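Local coordinates for SVP1-like protein 2 (PDB 4V16) that probably binds phosphatidylinositol 3,5-bisphosphate through a seven-bladed beta-propeller and thereby associates with membranes, at residues V18-N23 / S27-S32; E76-W81 / I108-G113; I116-F121 / K127-I132; L203-Q208 / G212-E217. All coordinates share one frame; numbering follows the deposited sequence.

Overall arrangement
The four contacts sample a beta-propeller of seven four-stranded antiparallel sheets, and they follow one another along the chain in series. Contact 1 lies in the first blade, its centre about 10 Å from the centre of the chain. Contact 2 joins the second blade to the third, and contact 3 belongs to the outer side of the third. Contacts 2 and 3 touch, with centres about 11 Å apart, because strands 107-112 and 115-120 are sheet neighbours. Contact 4 is in the fifth blade, across the chain's centre from contact 1, with centres about 29 Å apart. Backbone pairing within blades (contacts 1, 3 and 4) and side-chain packing between them (contact 2) together build the propeller's closed ring.

Contact 1: V18-N23 / S27-S32; sequences VDYEFN and SCLIVS
Val18 N donates to Ser32 O at 2.7 Å, at the end of the strand pair where Val18 and Asp19 both face Ser32, a classic beta bulge. The hydroxyl of the same serine sits near the bulge: Ser32 OG receives only a weak bond from Asp19 N (3.2 Å) and has a second partner in Gly57 O. Beyond this point the ladder is regular. Glu21 N to Ile30 O and Ile30 N to Glu21 O are both 3.0 Å, marking a hydrogen-bonded antiparallel pair. At the other end a side chain joins the backbone. Beside the bond from Asn23 N to Cys28 O (3.2 Å), Asn23 CG is set between its backbone N and carbonyl carbon (chi1 55°), which turns OD1 back to accept Cys28 N at 2.8 Å, the donor standing 42° out of the amide plane.

On the Tyr20–Phe22 face, Leu29 CD1 approaches Phe22 CE1 obliquely at 3.8 Å, while Val31 CG1 meets Tyr20 CB, also at 3.8 Å. Val297 covers Phe22 and Leu29, and Lys285 makes a cation-pi contact with Tyr20; Ile30, on the reverse face, packs against Ile59 and Met61. With neighbours from the seventh blade on one face and the second on the other, this is the inner beta hairpin of a propeller blade.

Contact 2: E76-W81 / I108-G113; sequences ELLHIW and IVVSQG
Leu78 CD2 and Val110 CG2 meet tip to tip at 3.8 Å, and Ile80 CD1 and Ile108 CD1 do the same at 3.7 Å. These two methyl pairs form the closely packed part of the contact. A third approach links them: Leu78 and Ile108 run past one another head to tail, bringing Leu78 CD2 to 4.0 Å from Ile108 CG2, so one leucine methyl touches both Ile108 and Val110. The torsions differ between the partners of the isoleucine pair. Ile108 extends CD1 straight outward (chi2 173°), whereas Ile80 folds its CD1 over (chi2 -62°), and the two ends still converge.

Away from these methyls the association is loose. The strand axes stay 11.2 Å apart at their closest, more than twice the spacing of hydrogen-bonded neighbours in a sheet, and just 133 Å² of surface is buried between the segments. Alternate residues turn from the interface: His79, partly exposed, stacks on Phe70, and Ser111 packs against its own blade at Lys99. Around the methyl cluster, Val71 and Ala69 from the second blade and Leu101 and Leu103 from the third extend the apolar layer.

The two strands therefore belong to adjacent blades packed face to face, not to one sheet. All three contacts are between aliphatic carbons, which implies that blade spacing here depends on the fit and burial of branched side chains, without directional polar bonds between the segments.

Contact 3: I116-F121 / K127-I132; sequences ISIFKF and KITEDI
With CG opposite the carbonyl carbon in both residues (chi1 -44° in Lys127, -53° in Phe119), the lysine chain runs alongside the phenylalanine ring, Lys127 CG lying 3.5 Å from Phe119 CE2. A bend at the third torsion (chi3 78°) keeps CE beside the ring and sends NZ on to its own segment, where Lys127 NZ forms a salt bridge with Asp131 OD1 at 2.7 Å. The carboxylate also bridges the segments: Ser117 OG donates to Asp131 OD2 at 3.1 Å, reaching it from above the carboxylate plane. Ser117 OG also accepts a bond from Gln112 NE2, so a short polar chain runs from Gln112 through Ser117 and Asp131 to Lys127. The ammonium, helped by the Ser117 hydroxyl, probably favours the charged form of the aspartate.

On the opposite side the contact is apolar. Thr129 lies aslant the Ile118 side chain, its CG2 3.9 Å from Ile118 CD1, and Ile128 CD1 rests against Lys120 CA. Val169 and Leu145 also pack on Ile118.

Backbone pairing is interrupted. Ile116 N to Ile132 O is 2.7 Å and Ile132 N to Ile116 O is 3.0 Å, while Ile128 N reaches Ile118 O at 3.0 Å. The register changes by two residues from the first pairing to the single bridge that Phe119 makes with Lys127 in the preceding loop, and the chain bows out between them. Ile132 itself opens strand 132-133, the fourth, outer-edge strand of the third propeller blade.

Contact 4: L203-Q208 / G212-E217; sequences LIRVFQ and GVLVRE
Phe207 and Leu214 form the centre of one face of this beta hairpin, which links the two outer strands of the fifth propeller blade at the end of the WD 1 repeat. Leu214 CD1 sits over the aromatic face, 4.1 Å from the Phe207 ring centroid and 25° off the normal, a CH-pi contact. The same methyl touches Arg205 CB at 3.7 Å, so the leucine is wedged between two neighbours of the facing strand.

Further along that face Arg205 and Glu217 run side by side. Arg205 NE meets Glu217 OE1 at 3.4 Å in a salt bridge whose hydrogen bond is weak; the carboxylate oxygen lies at the guanidinium edge, although the two planes are 83° apart. Arg205 NH1 is additionally held by Ala177 O.

Beneath these side chains the backbone sets the register. Val215 and Arg216 both face Val206, a classic beta bulge: Val206 O accepts Val215 N at 2.6 Å and, weakly, Arg216 N at 3.3 Å. The extra residue shifts the pairing by one between Val206 and Phe207. Toward the turn, Gln208 N bonds to Val213 O at 3.0 Å, and Gly212, with a positive phi, closes the hairpin onto Gln208 O. At the bulge itself, Arg216 curls its side chain back and donates from NE to Val215 O at 3.1 Å, from above the carbonyl plane.

Contact 1: V18-N23 / S27-S32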
loop_
_atom_site.group_PDB
_atom_site.type_symbol
_atom_site.label_atom_id
_atom_site.label_comp_id
_atom_site.label_asym_id
_atom_site.label_seq_id
_atom_site.Cartn_x
_atom_site.Cartn_y
_atom_site.Cartn_z
ATOM N N VAL A 18 14.037 -4.389 -6.945
ATOM C CA VAL A 18 14.502 -3.771 -5.709
ATOM C C VAL A 18 13.317 -3.301 -4.874
ATOM O O VAL A 18 13.219 -3.607 -3.685
ATOM C CB VAL A 18 15.436 -2.579 -6.000
ATOM C CG1 VAL A 18 15.797 -1.837 -4.714
ATOM C CG2 VAL A 18 16.695 -3.054 -6.719
ATOM N N ASP A 19 12.425 -2.543 -5.504
ATOM C CA ASP A 19 11.193 -2.111 -4.862
ATOM C C ASP A 19 10.074 -2.039 -5.892
ATOM O O ASP A 19 10.326 -1.913 -7.090
ATOM C CB ASP A 19 11.375 -0.752 -4.181
ATOM C CG ASP A 19 10.220 -0.403 -3.252
ATOM O OD1 ASP A 19 9.765 -1.293 -2.499
ATOM O OD2 ASP A 19 9.762 0.760 -3.277
ATOM N N TYR A 20 8.838 -2.125 -5.415
ATOM C CA TYR A 20 7.671 -2.049 -6.283
ATOM C C TYR A 20 6.490 -1.486 -5.504
ATOM O O TYR A 20 6.397 -1.670 -4.291
ATOM C CB TYR A 20 7.328 -3.428 -6.854
ATOM C CG TYR A 20 6.861 -4.427 -5.818
ATOM C CD1 TYR A 20 7.720 -4.878 -4.824
ATOM C CD2 TYR A 20 5.566 -4.926 -5.839
ATOM C CE1 TYR A 20 7.302 -5.790 -3.877
ATOM C CE2 TYR A 20 5.137 -5.842 -4.895
ATOM C CZ TYR A 20 6.011 -6.270 -3.915
ATOM O OH TYR A 20 5.597 -7.180 -2.970
ATOM N N GLU A 21 5.595 -0.796 -6.201
ATOM C CA GLU A 21 4.424 -0.209 -5.561
ATOM C C GLU A 21 3.394 0.224 -6.602
ATOM O O GLU A 21 3.748 0.551 -7.734
ATOM C CB GLU A 21 4.837 0.986 -4.695
ATOM C CG GLU A 21 3.718 1.577 -3.851
ATOM C CD GLU A 21 3.116 0.573 -2.886
ATOM O OE1 GLU A 21 3.645 0.438 -1.760
ATOM O OE2 GLU A 21 2.112 -0.078 -3.253
ATOM N N PHE A 22 2.121 0.211 -6.219
ATOM C CA PHE A 22 1.057 0.689 -7.093
ATOM C C PHE A 22 0.841 2.187 -6.906
ATOM O O PHE A 22 1.322 2.774 -5.940
ATOM C CB PHE A 22 -0.255 -0.053 -6.818
ATOM C CG PHE A 22 -0.172 -1.539 -7.018
ATOM C CD1 PHE A 22 -0.044 -2.074 -8.287
ATOM C CD2 PHE A 22 -0.237 -2.399 -5.936
ATOM C CE1 PHE A 22 0.028 -3.441 -8.472
ATOM C CE2 PHE A 22 -0.166 -3.766 -6.115
ATOM C CZ PHE A 22 -0.034 -4.287 -7.384
ATOM N N ASN A 23 0.114 2.801 -7.832
ATOM C CA ASN A 23 -0.327 4.176 -7.650
ATOM C C ASN A 23 -1.624 4.185 -6.848
ATOM O O ASN A 23 -2.114 3.131 -6.440
ATOM C CB ASN A 23 -0.506 4.880 -8.996
ATOM C CG ASN A 23 -1.447 4.145 -9.923
ATOM O OD1 ASN A 23 -1.696 2.951 -9.759
ATOM N ND2 ASN A 23 -1.968 4.855 -10.915
ATOM N N SER A 27 -3.942 1.542 -10.961
ATOM C CA SER A 27 -3.978 1.282 -12.394
ATOM C C SER A 27 -2.564 1.125 -12.945
ATOM O O SER A 27 -2.380 0.645 -14.064
ATOM C CB SER A 27 -4.706 2.409 -13.127
ATOM O OG SER A 27 -4.077 3.656 -12.894
ATOM N N CYS A 28 -1.575 1.526 -12.149
ATOM C CA CYS A 28 -0.174 1.459 -12.557
ATOM C C CYS A 28 0.686 0.743 -11.523
ATOM O O CYS A 28 0.397 0.777 -10.328
ATOM C CB CYS A 28 0.385 2.863 -12.796
ATOM S SG CYS A 28 -0.224 3.670 -14.298
ATOM N N LEU A 29 1.741 0.094 -12.009
ATOM C CA LEU A 29 2.750 -0.532 -11.162
ATOM C C LEU A 29 4.114 0.029 -11.527
ATOM O O LEU A 29 4.544 -0.074 -12.676
ATOM C CB LEU A 29 2.741 -2.053 -11.326
ATOM C CG LEU A 29 3.876 -2.826 -10.641
ATOM C CD1 LEU A 29 3.746 -2.765 -9.127
ATOM C CD2 LEU A 29 3.903 -4.266 -11.120
ATOM N N ILE A 30 4.787 0.627 -10.550
ATOM C CA ILE A 30 6.130 1.151 -10.757
ATOM C C ILE A 30 7.124 0.306 -9.967
ATOM O O ILE A 30 6.895 -0.009 -8.799
ATOM C CB ILE A 30 6.233 2.638 -10.348
ATOM C CG1 ILE A 30 7.625 3.184 -10.667
ATOM C CG2 ILE A 30 5.898 2.830 -8.871
ATOM C CD1 ILE A 30 7.679 4.696 -10.724
ATOM N N VAL A 31 8.216 -0.074 -10.624
ATOM C CA VAL A 31 9.231 -0.927 -10.018
ATOM C C VAL A 31 10.614 -0.340 -10.258
ATOM O O VAL A 31 10.818 0.407 -11.214
ATOM C CB VAL A 31 9.186 -2.372 -10.580
ATOM C CG1 VAL A 31 7.763 -2.916 -10.563
ATOM C CG2 VAL A 31 9.756 -2.432 -11.993
ATOM N N SER A 32 11.557 -0.687 -9.389
ATOM C CA SER A 32 12.944 -0.270 -9.551
ATOM C C SER A 32 13.867 -1.484 -9.567
ATOM O O SER A 32 13.694 -2.424 -8.788
ATOM C CB SER A 32 13.354 0.689 -8.433
ATOM O OG SER A 32 13.326 0.045 -7.171
#

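Contact 2: E76-W81 / I108-G113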
loop_
_atom_site.group_PDB
_atom_site.type_symbol
_atom_site.label_atom_id
_atom_site.label_comp_id
_atom_site.label_asym_id
_atom_site.label_seq_id
_atom_site.Cartn_x
_atom_site.Cartn_y
_atom_site.Cartn_z
ATOM N N GLU A 76 21.624 8.851 -0.151
ATOM C CA GLU A 76 20.591 9.203 0.825
ATOM C C GLU A 76 19.841 10.478 0.423
ATOM O O GLU A 76 19.801 11.451 1.177
ATOM C CB GLU A 76 21.208 9.370 2.210
ATOM N N LEU A 77 19.250 10.456 -0.770
ATOM C CA LEU A 77 18.525 11.604 -1.313
ATOM C C LEU A 77 17.157 11.199 -1.853
ATOM O O LEU A 77 17.018 10.152 -2.485
ATOM C CB LEU A 77 19.333 12.267 -2.432
ATOM C CG LEU A 77 20.435 13.248 -2.032
ATOM C CD1 LEU A 77 21.314 13.556 -3.231
ATOM C CD2 LEU A 77 19.841 14.527 -1.467
ATOM N N LEU A 78 16.154 12.038 -1.606
ATOM C CA LEU A 78 14.827 11.846 -2.179
ATOM C C LEU A 78 14.661 12.727 -3.413
ATOM O O LEU A 78 14.516 13.945 -3.298
ATOM C CB LEU A 78 13.738 12.164 -1.152
ATOM C CG LEU A 78 12.297 12.158 -1.674
ATOM C CD1 LEU A 78 11.925 10.791 -2.229
ATOM C CD2 LEU A 78 11.327 12.575 -0.580
ATOM N N HIS A 79 14.686 12.109 -4.588
ATOM C CA HIS A 79 14.520 12.834 -5.844
ATOM C C HIS A 79 13.050 12.961 -6.224
ATOM O O HIS A 79 12.246 12.084 -5.914
ATOM C CB HIS A 79 15.272 12.131 -6.977
ATOM C CG HIS A 79 16.742 11.996 -6.739
ATOM N ND1 HIS A 79 17.675 12.786 -7.377
ATOM C CD2 HIS A 79 17.443 11.158 -5.940
ATOM C CE1 HIS A 79 18.886 12.442 -6.978
ATOM N NE2 HIS A 79 18.774 11.456 -6.106
ATOM N N ILE A 80 12.711 14.063 -6.887
ATOM C CA ILE A 80 11.423 14.202 -7.556
ATOM C C ILE A 80 11.694 14.315 -9.053
ATOM O O ILE A 80 12.094 15.369 -9.548
ATOM C CB ILE A 80 10.627 15.425 -7.062
ATOM C CG1 ILE A 80 10.426 15.366 -5.545
ATOM C CG2 ILE A 80 9.279 15.501 -7.768
ATOM C CD1 ILE A 80 9.622 14.174 -5.063
ATOM N N TRP A 81 11.475 13.212 -9.759
ATOM C CA TRP A 81 11.840 13.088 -11.164
ATOM C C TRP A 81 10.689 13.499 -12.083
ATOM O O TRP A 81 9.543 13.098 -11.877
ATOM C CB TRP A 81 12.269 11.644 -11.447
ATOM C CG TRP A 81 12.678 11.348 -12.863
ATOM C CD1 TRP A 81 11.908 10.784 -13.839
ATOM C CD2 TRP A 81 13.966 11.573 -13.448
ATOM N NE1 TRP A 81 12.634 10.653 -14.999
ATOM C CE2 TRP A 81 13.900 11.130 -14.785
ATOM C CE3 TRP A 81 15.165 12.110 -12.973
ATOM C CZ2 TRP A 81 14.988 11.209 -15.652
ATOM C CZ3 TRP A 81 16.245 12.189 -13.836
ATOM C CH2 TRP A 81 16.149 11.741 -15.160
ATOM N N ILE A 108 4.269 15.563 0.399
ATOM C CA ILE A 108 5.152 14.404 0.348
ATOM C C ILE A 108 5.332 13.887 1.771
ATOM O O ILE A 108 5.961 14.547 2.597
ATOM C CB ILE A 108 6.535 14.737 -0.254
ATOM C CG1 ILE A 108 6.391 15.174 -1.712
ATOM C CG2 ILE A 108 7.467 13.524 -0.155
ATOM C CD1 ILE A 108 7.682 15.670 -2.339
ATOM N N VAL A 109 4.774 12.713 2.051
ATOM C CA VAL A 109 4.904 12.097 3.364
ATOM C C VAL A 109 5.981 11.023 3.305
ATOM O O VAL A 109 5.864 10.061 2.545
ATOM C CB VAL A 109 3.578 11.482 3.842
ATOM C CG1 VAL A 109 3.713 10.954 5.266
ATOM C CG2 VAL A 109 2.464 12.514 3.769
ATOM N N VAL A 110 7.030 11.204 4.104
ATOM C CA VAL A 110 8.155 10.275 4.127
ATOM C C VAL A 110 8.322 9.676 5.515
ATOM O O VAL A 110 8.303 10.392 6.518
ATOM C CB VAL A 110 9.471 10.961 3.719
ATOM C CG1 VAL A 110 10.541 9.919 3.427
ATOM C CG2 VAL A 110 9.256 11.852 2.507
ATOM N N SER A 111 8.487 8.360 5.562
ATOM C CA SER A 111 8.727 7.652 6.812
ATOM C C SER A 111 10.192 7.225 6.889
ATOM O O SER A 111 10.561 6.161 6.391
ATOM C CB SER A 111 7.805 6.437 6.919
ATOM O OG SER A 111 7.976 5.774 8.155
ATOM N N GLN A 112 11.022 8.069 7.501
ATOM C CA GLN A 112 12.451 7.791 7.632
ATOM C C GLN A 112 12.823 7.469 9.077
ATOM O O GLN A 112 12.801 8.338 9.950
ATOM C CB GLN A 112 13.285 8.972 7.123
ATOM C CG GLN A 112 12.818 10.346 7.586
ATOM C CD GLN A 112 13.755 11.455 7.141
ATOM O OE1 GLN A 112 14.845 11.196 6.631
ATOM N NE2 GLN A 112 13.331 12.700 7.331
ATOM N N GLY A 113 13.162 6.208 9.319
ATOM C CA GLY A 113 13.565 5.765 10.640
ATOM C C GLY A 113 12.420 5.748 11.633
ATOM O O GLY A 113 11.405 5.085 11.419
#

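Contact 3: I116-F121 / K127-I132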
loop_
_atom_site.group_PDB
_atom_site.type_symbol
_atom_site.label_atom_id
_atom_site.label_comp_id
_atom_site.label_asym_id
_atom_site.label_seq_id
_atom_site.Cartn_x
_atom_site.Cartn_y
_atom_site.Cartn_z
ATOM N N ILE A 116 8.106 10.416 10.982
ATOM C CA ILE A 116 7.357 10.752 9.773
ATOM C C ILE A 116 7.577 12.221 9.413
ATOM O O ILE A 116 7.255 13.110 10.204
ATOM C CB ILE A 116 5.842 10.497 9.944
ATOM C CG1 ILE A 116 5.575 9.013 10.205
ATOM C CG2 ILE A 116 5.075 10.962 8.701
ATOM C CD1 ILE A 116 4.138 8.700 10.582
ATOM N N SER A 117 8.114 12.468 8.221
ATOM C CA SER A 117 8.343 13.827 7.736
ATOM C C SER A 117 7.321 14.194 6.666
ATOM O O SER A 117 6.919 13.347 5.869
ATOM C CB SER A 117 9.758 13.969 7.175
ATOM O OG SER A 117 10.726 13.599 8.139
ATOM N N ILE A 118 6.914 15.461 6.651
ATOM C CA ILE A 118 5.908 15.943 5.712
ATOM C C ILE A 118 6.402 17.190 4.978
ATOM O O ILE A 118 6.466 18.277 5.556
ATOM C CB ILE A 118 4.580 16.258 6.432
ATOM C CG1 ILE A 118 4.062 15.005 7.147
ATOM C CG2 ILE A 118 3.540 16.782 5.439
ATOM C CD1 ILE A 118 2.830 15.238 8.008
ATOM N N PHE A 119 6.743 17.019 3.703
ATOM C CA PHE A 119 7.187 18.125 2.859
ATOM C C PHE A 119 6.049 18.602 1.958
ATOM O O PHE A 119 5.039 17.916 1.806
ATOM C CB PHE A 119 8.383 17.711 1.998
ATOM C CG PHE A 119 9.524 17.125 2.780
ATOM C CD1 PHE A 119 9.513 15.790 3.156
ATOM C CD2 PHE A 119 10.613 17.904 3.131
ATOM C CE1 PHE A 119 10.564 15.247 3.872
ATOM C CE2 PHE A 119 11.668 17.365 3.846
ATOM C CZ PHE A 119 11.642 16.035 4.218
ATOM N N LYS A 120 6.225 19.778 1.363
ATOM C CA LYS A 120 5.263 20.318 0.407
ATOM C C LYS A 120 5.535 19.762 -0.986
ATOM O O LYS A 120 6.693 19.597 -1.377
ATOM C CB LYS A 120 5.333 21.849 0.387
ATOM C CG LYS A 120 4.423 22.516 -0.639
ATOM C CD LYS A 120 4.751 23.991 -0.783
ATOM C CE LYS A 120 3.864 24.661 -1.821
ATOM N NZ LYS A 120 4.205 26.100 -2.014
ATOM N N PHE A 121 4.473 19.473 -1.733
ATOM C CA PHE A 121 4.621 19.060 -3.123
ATOM C C PHE A 121 4.533 20.284 -4.027
ATOM O O PHE A 121 3.444 20.759 -4.354
ATOM C CB PHE A 121 3.564 18.029 -3.515
ATOM C CG PHE A 121 3.861 17.340 -4.812
ATOM C CD1 PHE A 121 4.655 16.207 -4.838
ATOM C CD2 PHE A 121 3.369 17.837 -6.007
ATOM C CE1 PHE A 121 4.941 15.573 -6.029
ATOM C CE2 PHE A 121 3.652 17.207 -7.204
ATOM C CZ PHE A 121 4.441 16.074 -7.214
ATOM N N LYS A 127 9.590 21.533 4.495
ATOM C CA LYS A 127 8.834 20.853 5.542
ATOM C C LYS A 127 7.704 21.753 6.025
ATOM O O LYS A 127 7.901 22.950 6.240
ATOM C CB LYS A 127 9.740 20.468 6.714
ATOM C CG LYS A 127 11.064 19.866 6.291
ATOM C CD LYS A 127 11.805 19.219 7.453
ATOM C CE LYS A 127 11.226 17.857 7.803
ATOM N NZ LYS A 127 12.142 17.072 8.678
ATOM N N ILE A 128 6.524 21.169 6.198
ATOM C CA ILE A 128 5.329 21.926 6.549
ATOM C C ILE A 128 5.072 21.901 8.053
ATOM O O ILE A 128 4.444 22.807 8.601
ATOM C CB ILE A 128 4.096 21.374 5.810
ATOM C CG1 ILE A 128 4.333 21.429 4.300
ATOM C CG2 ILE A 128 2.837 22.161 6.185
ATOM C CD1 ILE A 128 3.243 20.787 3.489
ATOM N N THR A 129 5.566 20.861 8.714
ATOM C CA THR A 129 5.333 20.683 10.139
ATOM C C THR A 129 6.546 20.075 10.823
ATOM O O THR A 129 7.468 19.596 10.161
ATOM C CB THR A 129 4.118 19.779 10.392
ATOM O OG1 THR A 129 3.934 19.604 11.803
ATOM C CG2 THR A 129 4.324 18.421 9.729
ATOM N N GLU A 130 6.541 20.101 12.151
ATOM C CA GLU A 130 7.573 19.430 12.923
ATOM C C GLU A 130 7.423 17.926 12.741
ATOM O O GLU A 130 6.309 17.411 12.624
ATOM C CB GLU A 130 7.485 19.810 14.394
ATOM N N ASP A 131 8.552 17.228 12.713
ATOM C CA ASP A 131 8.569 15.790 12.482
ATOM C C ASP A 131 7.800 15.010 13.550
ATOM O O ASP A 131 7.908 15.295 14.743
ATOM C CB ASP A 131 10.014 15.303 12.419
ATOM C CG ASP A 131 10.626 15.462 11.035
ATOM O OD1 ASP A 131 10.042 16.186 10.198
ATOM O OD2 ASP A 131 11.701 14.874 10.789
ATOM N N ILE A 132 7.028 14.023 13.101
ATOM C CA ILE A 132 6.175 13.225 13.980
ATOM C C ILE A 132 6.810 11.873 14.283
ATOM O O ILE A 132 7.023 11.062 13.381
ATOM C CB ILE A 132 4.780 12.988 13.353
ATOM C CG1 ILE A 132 4.122 14.325 12.995
ATOM C CG2 ILE A 132 3.891 12.190 14.311
ATOM C CD1 ILE A 132 2.837 14.191 12.202
#

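Contact 4: L203-Q208 / G212-E217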
loop_
_atom_site.group_PDB
_atom_site.type_symbol
_atom_site.label_atom_id
_atom_site.label_comp_id
_atom_site.label_asym_id
_atom_site.label_seq_id
_atom_site.Cartn_x
_atom_site.Cartn_y
_atom_site.Cartn_z
ATOM N N LEU A 203 -7.515 -11.195 13.768
ATOM C CA LEU A 203 -8.628 -10.253 13.701
ATOM C C LEU A 203 -8.296 -9.053 12.822
ATOM O O LEU A 203 -7.217 -8.468 12.934
ATOM C CB LEU A 203 -9.003 -9.774 15.104
ATOM C CG LEU A 203 -9.220 -10.866 16.154
ATOM C CD1 LEU A 203 -9.448 -10.244 17.523
ATOM C CD2 LEU A 203 -10.385 -11.766 15.772
ATOM N N ILE A 204 -9.236 -8.695 11.953
ATOM C CA ILE A 204 -9.104 -7.530 11.087
ATOM C C ILE A 204 -10.236 -6.551 11.383
ATOM O O ILE A 204 -11.393 -6.810 11.048
ATOM C CB ILE A 204 -9.132 -7.925 9.599
ATOM C CG1 ILE A 204 -7.973 -8.872 9.284
ATOM C CG2 ILE A 204 -9.055 -6.687 8.710
ATOM C CD1 ILE A 204 -8.169 -9.655 8.013
ATOM N N ARG A 205 -9.895 -5.429 12.010
ATOM C CA ARG A 205 -10.893 -4.455 12.442
ATOM C C ARG A 205 -10.996 -3.284 11.473
ATOM O O ARG A 205 -10.014 -2.907 10.835
ATOM C CB ARG A 205 -10.562 -3.943 13.844
ATOM C CG ARG A 205 -10.553 -5.029 14.909
ATOM C CD ARG A 205 -10.856 -4.458 16.284
ATOM N NE ARG A 205 -10.998 -5.506 17.293
ATOM C CZ ARG A 205 -10.051 -5.872 18.157
ATOM N NH1 ARG A 205 -8.864 -5.277 18.163
ATOM N NH2 ARG A 205 -10.297 -6.840 19.029
ATOM N N VAL A 206 -12.198 -2.722 11.370
ATOM C CA VAL A 206 -12.461 -1.575 10.506
ATOM C C VAL A 206 -13.024 -0.418 11.328
ATOM O O VAL A 206 -14.000 -0.590 12.058
ATOM C CB VAL A 206 -13.447 -1.929 9.380
ATOM C CG1 VAL A 206 -13.687 -0.727 8.474
ATOM C CG2 VAL A 206 -12.925 -3.105 8.570
ATOM N N PHE A 207 -12.410 0.756 11.197
ATOM C CA PHE A 207 -12.818 1.937 11.954
ATOM C C PHE A 207 -13.193 3.096 11.035
ATOM O O PHE A 207 -12.696 3.192 9.911
ATOM C CB PHE A 207 -11.698 2.388 12.894
ATOM C CG PHE A 207 -11.247 1.332 13.857
ATOM C CD1 PHE A 207 -10.231 0.455 13.518
ATOM C CD2 PHE A 207 -11.827 1.226 15.109
ATOM C CE1 PHE A 207 -9.809 -0.515 14.406
ATOM C CE2 PHE A 207 -11.410 0.259 16.000
ATOM C CZ PHE A 207 -10.400 -0.613 15.649
ATOM N N GLN A 208 -14.066 3.974 11.524
ATOM C CA GLN A 208 -14.374 5.225 10.834
ATOM C C GLN A 208 -13.312 6.277 11.134
ATOM O O GLN A 208 -12.983 6.520 12.292
ATOM C CB GLN A 208 -15.751 5.748 11.247
ATOM C CG GLN A 208 -16.904 5.187 10.437
ATOM C CD GLN A 208 -18.250 5.717 10.893
ATOM O OE1 GLN A 208 -18.345 6.821 11.434
ATOM N NE2 GLN A 208 -19.298 4.930 10.683
ATOM N N GLY A 212 -13.362 7.233 14.787
ATOM C CA GLY A 212 -12.635 6.063 15.248
ATOM C C GLY A 212 -13.511 4.928 15.753
ATOM O O GLY A 212 -13.019 4.000 16.397
ATOM N N VAL A 213 -14.806 4.992 15.462
ATOM C CA VAL A 213 -15.729 3.953 15.910
ATOM C C VAL A 213 -15.559 2.670 15.103
ATOM O O VAL A 213 -15.439 2.699 13.879
ATOM C CB VAL A 213 -17.202 4.413 15.818
ATOM C CG1 VAL A 213 -17.494 5.454 16.885
ATOM C CG2 VAL A 213 -17.534 4.945 14.425
ATOM N N LEU A 214 -15.545 1.543 15.807
ATOM C CA LEU A 214 -15.419 0.239 15.171
ATOM C C LEU A 214 -16.635 -0.068 14.304
ATOM O O LEU A 214 -17.737 -0.274 14.812
ATOM C CB LEU A 214 -15.243 -0.853 16.228
ATOM C CG LEU A 214 -15.098 -2.285 15.708
ATOM C CD1 LEU A 214 -13.765 -2.462 15.003
ATOM C CD2 LEU A 214 -15.244 -3.282 16.843
ATOM N N VAL A 215 -16.425 -0.101 12.993
ATOM C CA VAL A 215 -17.486 -0.437 12.054
ATOM C C VAL A 215 -17.679 -1.948 11.977
ATOM O O VAL A 215 -18.806 -2.438 12.041
ATOM C CB VAL A 215 -17.184 0.104 10.642
ATOM C CG1 VAL A 215 -18.264 -0.327 9.651
ATOM C CG2 VAL A 215 -17.068 1.616 10.672
ATOM N N ARG A 216 -16.579 -2.681 11.834
ATOM C CA ARG A 216 -16.654 -4.127 11.668
ATOM C C ARG A 216 -15.422 -4.842 12.209
ATOM O O ARG A 216 -14.357 -4.246 12.364
ATOM C CB ARG A 216 -16.834 -4.482 10.193
ATOM C CG ARG A 216 -17.853 -5.584 9.937
ATOM C CD ARG A 216 -18.938 -5.117 8.990
ATOM N NE ARG A 216 -19.563 -3.871 9.435
ATOM C CZ ARG A 216 -20.611 -3.299 8.845
ATOM N NH1 ARG A 216 -21.172 -3.859 7.782
ATOM N NH2 ARG A 216 -21.103 -2.162 9.321
ATOM N N GLU A 217 -15.589 -6.132 12.484
ATOM C CA GLU A 217 -14.511 -6.974 12.979
ATOM C C GLU A 217 -14.566 -8.329 12.286
ATOM O O GLU A 217 -15.499 -9.104 12.494
ATOM C CB GLU A 217 -14.610 -7.141 14.497
ATOM C CG GLU A 217 -13.526 -8.024 15.104
ATOM C CD GLU A 217 -13.656 -8.156 16.612
ATOM O OE1 GLU A 217 -13.942 -7.138 17.279
ATOM O OE2 GLU A 217 -13.478 -9.280 17.128
#